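Long-range contact in B-agarase (Saccharophagus degradans, PDB 4BQ2), which hydrolyses beta-1,4 linkages of agarose from the chain end, as a family 50 exo-beta-agarase: residues A[444-456]-A[487-499]. Sequence-based numbering, arbitrary orientation.
Sequences VSSGADFWGAMPD and FIDNEKSFGRPDS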
loop_
_atom_site.group_PDB
_atom_site.type_symbol
_atom_site.label_atom_id
_atom_site.label_comp_id
_atom_site.label_asym_id
_atom_site.label_seq_id
_atom_site.Cartn_x
_atom_site.Cartn_y
_atom_site.Cartn_z
ATOM N N VAL A 444 0.387 -23.301 -2.352
ATOM C CA VAL A 444 -0.373 -23.537 -1.111
ATOM C C VAL A 444 -1.215 -22.269 -0.883
ATOM O O VAL A 444 -1.107 -21.289 -1.647
ATOM C CB VAL A 444 0.571 -23.814 0.094
ATOM C CG1 VAL A 444 1.411 -25.072 -0.138
ATOM C CG2 VAL A 444 1.476 -22.619 0.356
ATOM N N SER A 445 -2.067 -22.282 0.137
ATOM C CA SER A 445 -2.975 -21.160 0.374
ATOM C C SER A 445 -3.062 -20.855 1.861
ATOM O O SER A 445 -2.957 -21.774 2.675
ATOM C CB SER A 445 -4.378 -21.462 -0.170
ATOM O OG SER A 445 -5.283 -20.440 0.222
ATOM N N SER A 446 -3.206 -19.565 2.174
ATOM C CA SER A 446 -3.421 -19.060 3.514
ATOM C C SER A 446 -4.912 -19.100 3.821
ATOM O O SER A 446 -5.315 -18.801 4.938
ATOM C CB SER A 446 -2.949 -17.591 3.598
ATOM O OG SER A 446 -3.838 -16.725 2.873
ATOM N N GLY A 447 -5.727 -19.431 2.816
ATOM C CA GLY A 447 -7.189 -19.318 2.927
ATOM C C GLY A 447 -7.704 -17.901 2.705
ATOM O O GLY A 447 -8.914 -17.662 2.716
ATOM N N ALA A 448 -6.796 -16.943 2.520
ATOM C CA ALA A 448 -7.181 -15.532 2.298
ATOM C C ALA A 448 -6.083 -14.806 1.540
ATOM O O ALA A 448 -5.684 -13.682 1.904
ATOM C CB ALA A 448 -7.476 -14.821 3.618
ATOM N N ASP A 449 -5.582 -15.471 0.499
ATOM C CA ASP A 449 -4.468 -14.963 -0.285
ATOM C C ASP A 449 -4.934 -13.723 -1.028
ATOM O O ASP A 449 -5.929 -13.769 -1.785
ATOM C CB ASP A 449 -4.009 -16.011 -1.298
ATOM C CG ASP A 449 -3.574 -17.301 -0.654
ATOM O OD1 ASP A 449 -3.023 -17.284 0.473
ATOM O OD2 ASP A 449 -3.776 -18.348 -1.309
ATOM N N PHE A 450 -4.212 -12.628 -0.814
ATOM C CA PHE A 450 -4.582 -11.359 -1.381
ATOM C C PHE A 450 -4.031 -11.106 -2.790
ATOM O O PHE A 450 -4.764 -11.154 -3.783
ATOM C CB PHE A 450 -4.234 -10.203 -0.432
ATOM C CG PHE A 450 -4.833 -8.913 -0.887
ATOM C CD1 PHE A 450 -6.211 -8.707 -0.768
ATOM C CD2 PHE A 450 -4.051 -7.951 -1.539
ATOM C CE1 PHE A 450 -6.798 -7.549 -1.241
ATOM C CE2 PHE A 450 -4.637 -6.775 -2.002
ATOM C CZ PHE A 450 -6.014 -6.582 -1.861
ATOM N N TRP A 451 -2.747 -10.803 -2.893
ATOM C CA TRP A 451 -2.153 -10.531 -4.222
ATOM C C TRP A 451 -2.113 -11.766 -5.145
ATOM O O TRP A 451 -2.075 -11.630 -6.368
ATOM C CB TRP A 451 -0.753 -9.945 -4.047
ATOM C CG TRP A 451 -0.698 -8.561 -3.416
ATOM C CD1 TRP A 451 -0.010 -8.202 -2.279
ATOM C CD2 TRP A 451 -1.304 -7.355 -3.916
ATOM N NE1 TRP A 451 -0.160 -6.861 -2.037
ATOM C CE2 TRP A 451 -0.961 -6.316 -3.021
ATOM C CE3 TRP A 451 -2.124 -7.059 -5.025
ATOM C CZ2 TRP A 451 -1.400 -4.988 -3.199
ATOM C CZ3 TRP A 451 -2.556 -5.740 -5.210
ATOM C CH2 TRP A 451 -2.190 -4.719 -4.299
ATOM N N GLY A 452 -2.123 -12.966 -4.568
ATOM C CA GLY A 452 -1.966 -14.202 -5.335
ATOM C C GLY A 452 -1.748 -15.379 -4.420
ATOM O O GLY A 452 -1.535 -15.210 -3.212
ATOM N N ALA A 453 -1.803 -16.582 -4.980
ATOM C CA ALA A 453 -1.596 -17.800 -4.195
ATOM C C ALA A 453 -0.146 -17.893 -3.699
ATOM O O ALA A 453 0.777 -17.339 -4.320
ATOM C CB ALA A 453 -1.932 -19.026 -5.034
ATOM N N MET A 454 0.046 -18.628 -2.611
ATOM C CA MET A 454 1.373 -18.789 -1.998
ATOM C C MET A 454 2.134 -19.950 -2.643
ATOM O O MET A 454 1.515 -20.946 -3.074
ATOM C CB MET A 454 1.214 -18.982 -0.489
ATOM C CG MET A 454 0.767 -17.714 0.215
ATOM S SD MET A 454 2.022 -16.396 0.148
ATOM C CE MET A 454 3.167 -17.000 1.398
ATOM N N PRO A 455 3.474 -19.828 -2.736
ATOM C CA PRO A 455 4.244 -20.844 -3.401
ATOM C C PRO A 455 4.422 -22.082 -2.539
ATOM O O PRO A 455 4.521 -21.968 -1.319
ATOM C CB PRO A 455 5.620 -20.163 -3.608
ATOM C CG PRO A 455 5.726 -19.192 -2.456
ATOM C CD PRO A 455 4.307 -18.676 -2.321
ATOM N N ASP A 456 4.464 -23.245 -3.170
ATOM C CA ASP A 456 4.901 -24.453 -2.452
ATOM C C ASP A 456 6.410 -24.487 -2.494
ATOM O O ASP A 456 6.999 -24.928 -3.469
ATOM C CB ASP A 456 4.346 -25.754 -3.056
ATOM C CG ASP A 456 4.626 -26.951 -2.158
ATOM O OD1 ASP A 456 5.707 -26.942 -1.525
ATOM O OD2 ASP A 456 3.766 -27.867 -2.037
ATOM N N PHE A 487 15.436 -6.678 -3.038
ATOM C CA PHE A 487 14.131 -7.162 -2.545
ATOM C C PHE A 487 13.647 -8.308 -3.422
ATOM O O PHE A 487 13.816 -8.278 -4.660
ATOM C CB PHE A 487 13.066 -6.058 -2.646
ATOM C CG PHE A 487 13.318 -4.910 -1.705
ATOM C CD1 PHE A 487 13.131 -5.065 -0.321
ATOM C CD2 PHE A 487 13.729 -3.681 -2.188
ATOM C CE1 PHE A 487 13.360 -4.002 0.550
ATOM C CE2 PHE A 487 13.975 -2.611 -1.311
ATOM C CZ PHE A 487 13.786 -2.780 0.061
ATOM N N ILE A 488 13.100 -9.337 -2.806
ATOM C CA ILE A 488 12.478 -10.398 -3.602
ATOM C C ILE A 488 11.034 -10.557 -3.110
ATOM O O ILE A 488 10.793 -10.731 -1.906
ATOM C CB ILE A 488 13.230 -11.743 -3.513
ATOM C CG1 ILE A 488 14.677 -11.635 -4.051
ATOM C CG2 ILE A 488 12.445 -12.829 -4.276
ATOM C CD1 ILE A 488 14.849 -11.420 -5.561
ATOM N N ASP A 489 10.083 -10.474 -4.044
ATOM C CA ASP A 489 8.635 -10.618 -3.737
ATOM C C ASP A 489 8.132 -9.447 -2.894
ATOM O O ASP A 489 8.875 -8.539 -2.632
ATOM C CB ASP A 489 8.319 -11.975 -3.078
ATOM C CG ASP A 489 8.392 -13.139 -4.060
ATOM O OD1 ASP A 489 8.289 -12.916 -5.307
ATOM O OD2 ASP A 489 8.564 -14.294 -3.577
ATOM N N ASN A 490 6.851 -9.446 -2.496
ATOM C CA ASN A 490 6.285 -8.303 -1.831
ATOM C C ASN A 490 4.927 -8.670 -1.249
ATOM O O ASN A 490 4.087 -9.238 -1.984
ATOM C CB ASN A 490 6.098 -7.176 -2.866
ATOM C CG ASN A 490 5.412 -5.958 -2.292
ATOM O OD1 ASN A 490 6.006 -5.259 -1.481
ATOM N ND2 ASN A 490 4.184 -5.652 -2.763
ATOM N N GLU A 491 4.713 -8.369 0.043
ATOM C CA GLU A 491 3.378 -8.501 0.662
ATOM C C GLU A 491 2.706 -9.854 0.364
ATOM O O GLU A 491 1.541 -9.938 -0.048
ATOM C CB GLU A 491 2.489 -7.328 0.215
ATOM C CG GLU A 491 3.055 -5.974 0.637
ATOM C CD GLU A 491 2.093 -4.821 0.400
ATOM O OE1 GLU A 491 1.001 -5.058 -0.159
ATOM O OE2 GLU A 491 2.433 -3.675 0.790
ATOM N N LYS A 492 3.451 -10.928 0.604
ATOM C CA LYS A 492 2.923 -12.270 0.443
ATOM C C LYS A 492 1.946 -12.541 1.572
ATOM O O LYS A 492 2.115 -12.050 2.686
ATOM C CB LYS A 492 4.072 -13.300 0.438
ATOM C CG LYS A 492 5.136 -13.014 -0.645
ATOM C CD LYS A 492 6.050 -14.234 -0.889
ATOM C CE LYS A 492 5.317 -15.260 -1.756
ATOM N NZ LYS A 492 5.067 -14.805 -3.171
ATOM N N SER A 493 0.905 -13.306 1.275
ATOM C CA SER A 493 -0.088 -13.659 2.297
ATOM C C SER A 493 0.391 -14.809 3.188
ATOM O O SER A 493 -0.050 -15.961 3.029
ATOM C CB SER A 493 -1.424 -14.002 1.625
ATOM O OG SER A 493 -1.998 -12.824 1.035
ATOM N N PHE A 494 1.265 -14.489 4.145
ATOM C CA PHE A 494 1.819 -15.485 5.054
ATOM C C PHE A 494 0.849 -15.797 6.205
ATOM O O PHE A 494 1.059 -16.748 6.960
ATOM C CB PHE A 494 3.144 -14.997 5.657
ATOM C CG PHE A 494 4.330 -15.262 4.804
ATOM C CD1 PHE A 494 4.859 -16.542 4.693
ATOM C CD2 PHE A 494 4.965 -14.206 4.137
ATOM C CE1 PHE A 494 5.990 -16.772 3.912
ATOM C CE2 PHE A 494 6.083 -14.432 3.356
ATOM C CZ PHE A 494 6.603 -15.705 3.240
ATOM N N GLY A 495 -0.190 -14.978 6.357
ATOM C CA GLY A 495 -1.242 -15.211 7.372
ATOM C C GLY A 495 -1.607 -13.896 8.044
ATOM O O GLY A 495 -0.721 -13.172 8.494
ATOM N N ARG A 496 -2.910 -13.612 8.149
ATOM C CA ARG A 496 -3.445 -12.345 8.682
ATOM C C ARG A 496 -3.602 -12.386 10.207
ATOM O O ARG A 496 -3.761 -13.455 10.762
ATOM C CB ARG A 496 -4.837 -12.051 8.076
ATOM C CG ARG A 496 -4.828 -11.783 6.566
ATOM C CD ARG A 496 -6.193 -11.275 6.072
ATOM N NE ARG A 496 -6.671 -10.171 6.906
ATOM C CZ ARG A 496 -6.675 -8.880 6.563
ATOM N NH1 ARG A 496 -6.268 -8.490 5.361
ATOM N NH2 ARG A 496 -7.123 -7.968 7.429
ATOM N N PRO A 497 -3.571 -11.221 10.874
ATOM C CA PRO A 497 -3.593 -11.182 12.345
ATOM C C PRO A 497 -4.984 -11.070 12.955
ATOM O O PRO A 497 -5.105 -10.901 14.170
ATOM C CB PRO A 497 -2.821 -9.891 12.655
ATOM C CG PRO A 497 -3.199 -8.993 11.526
ATOM C CD PRO A 497 -3.232 -9.898 10.308
ATOM N N ASP A 498 -6.017 -11.142 12.124
ATOM C CA ASP A 498 -7.399 -10.951 12.573
ATOM C C ASP A 498 -7.847 -12.008 13.574
ATOM O O ASP A 498 -8.692 -11.736 14.410
ATOM C CB ASP A 498 -8.385 -10.999 11.404
ATOM C CG ASP A 498 -7.891 -10.247 10.179
ATOM O OD1 ASP A 498 -7.357 -9.140 10.334
ATOM O OD2 ASP A 498 -8.058 -10.779 9.056
ATOM N N SER A 499 -7.308 -13.211 13.459
ATOM C CA SER A 499 -7.707 -14.297 14.336
ATOM C C SER A 499 -6.603 -15.321 14.326
ATOM O O SER A 499 -5.738 -15.320 13.444
ATOM C CB SER A 499 -9.022 -14.931 13.867
ATOM O OG SER A 499 -8.795 -15.769 12.746
HETATM O O HOH W 1 -3.496 -12.152 3.209
HETATM O O HOH W 2 -0.600 -11.487 -0.742
HETATM O O HOH W 3 0.279 -13.863 -1.710
#
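The indole of Trp451 meets Glu491 at its edge. NE1 of Trp451 gives a nearly straight hydrogen bond to OE1 of Glu491 (2.9 Å, 165°), on the anti side of the carboxylate. The two planes are 30° apart. Glu491 O also lies in the indole plane, 3.2 Å from CD1 of Trp451. Phe450 stands edge on face: its CD2 lies over the indole centre, and Trp451 CE2 lies in the Phe450 plane. The Phe494 ring takes the methyl CE of Met454 over one face in a CH-pi contact, 3.8 Å from the ring centroid. Bends at chi2 and chi3 fold Met454 back, and its SD packs 3.7 Å from Lys492 CB.

Ser493 OG accepts from Phe450 N (2.9 Å, 172°) and meets two waters. One links it to Ala448 O, the other to Trp451 N and Glu491 O.

Glu491 OE2 bonds to Asn627. A glycerol, probably from the crystallisation liquor, lies nearby and may mark a pocket. The loop follows strand 483-488, a parallel strand of the (beta/alpha)8-barrel expected for family 50 (clan GH-A). It packs on the 443-444/454-455 hairpin, largely its connecting loop. Tyr578 of helix 565-593 touches Met454 and Phe494; Ile506 of helix 505-511 touches Ser446 and Met454.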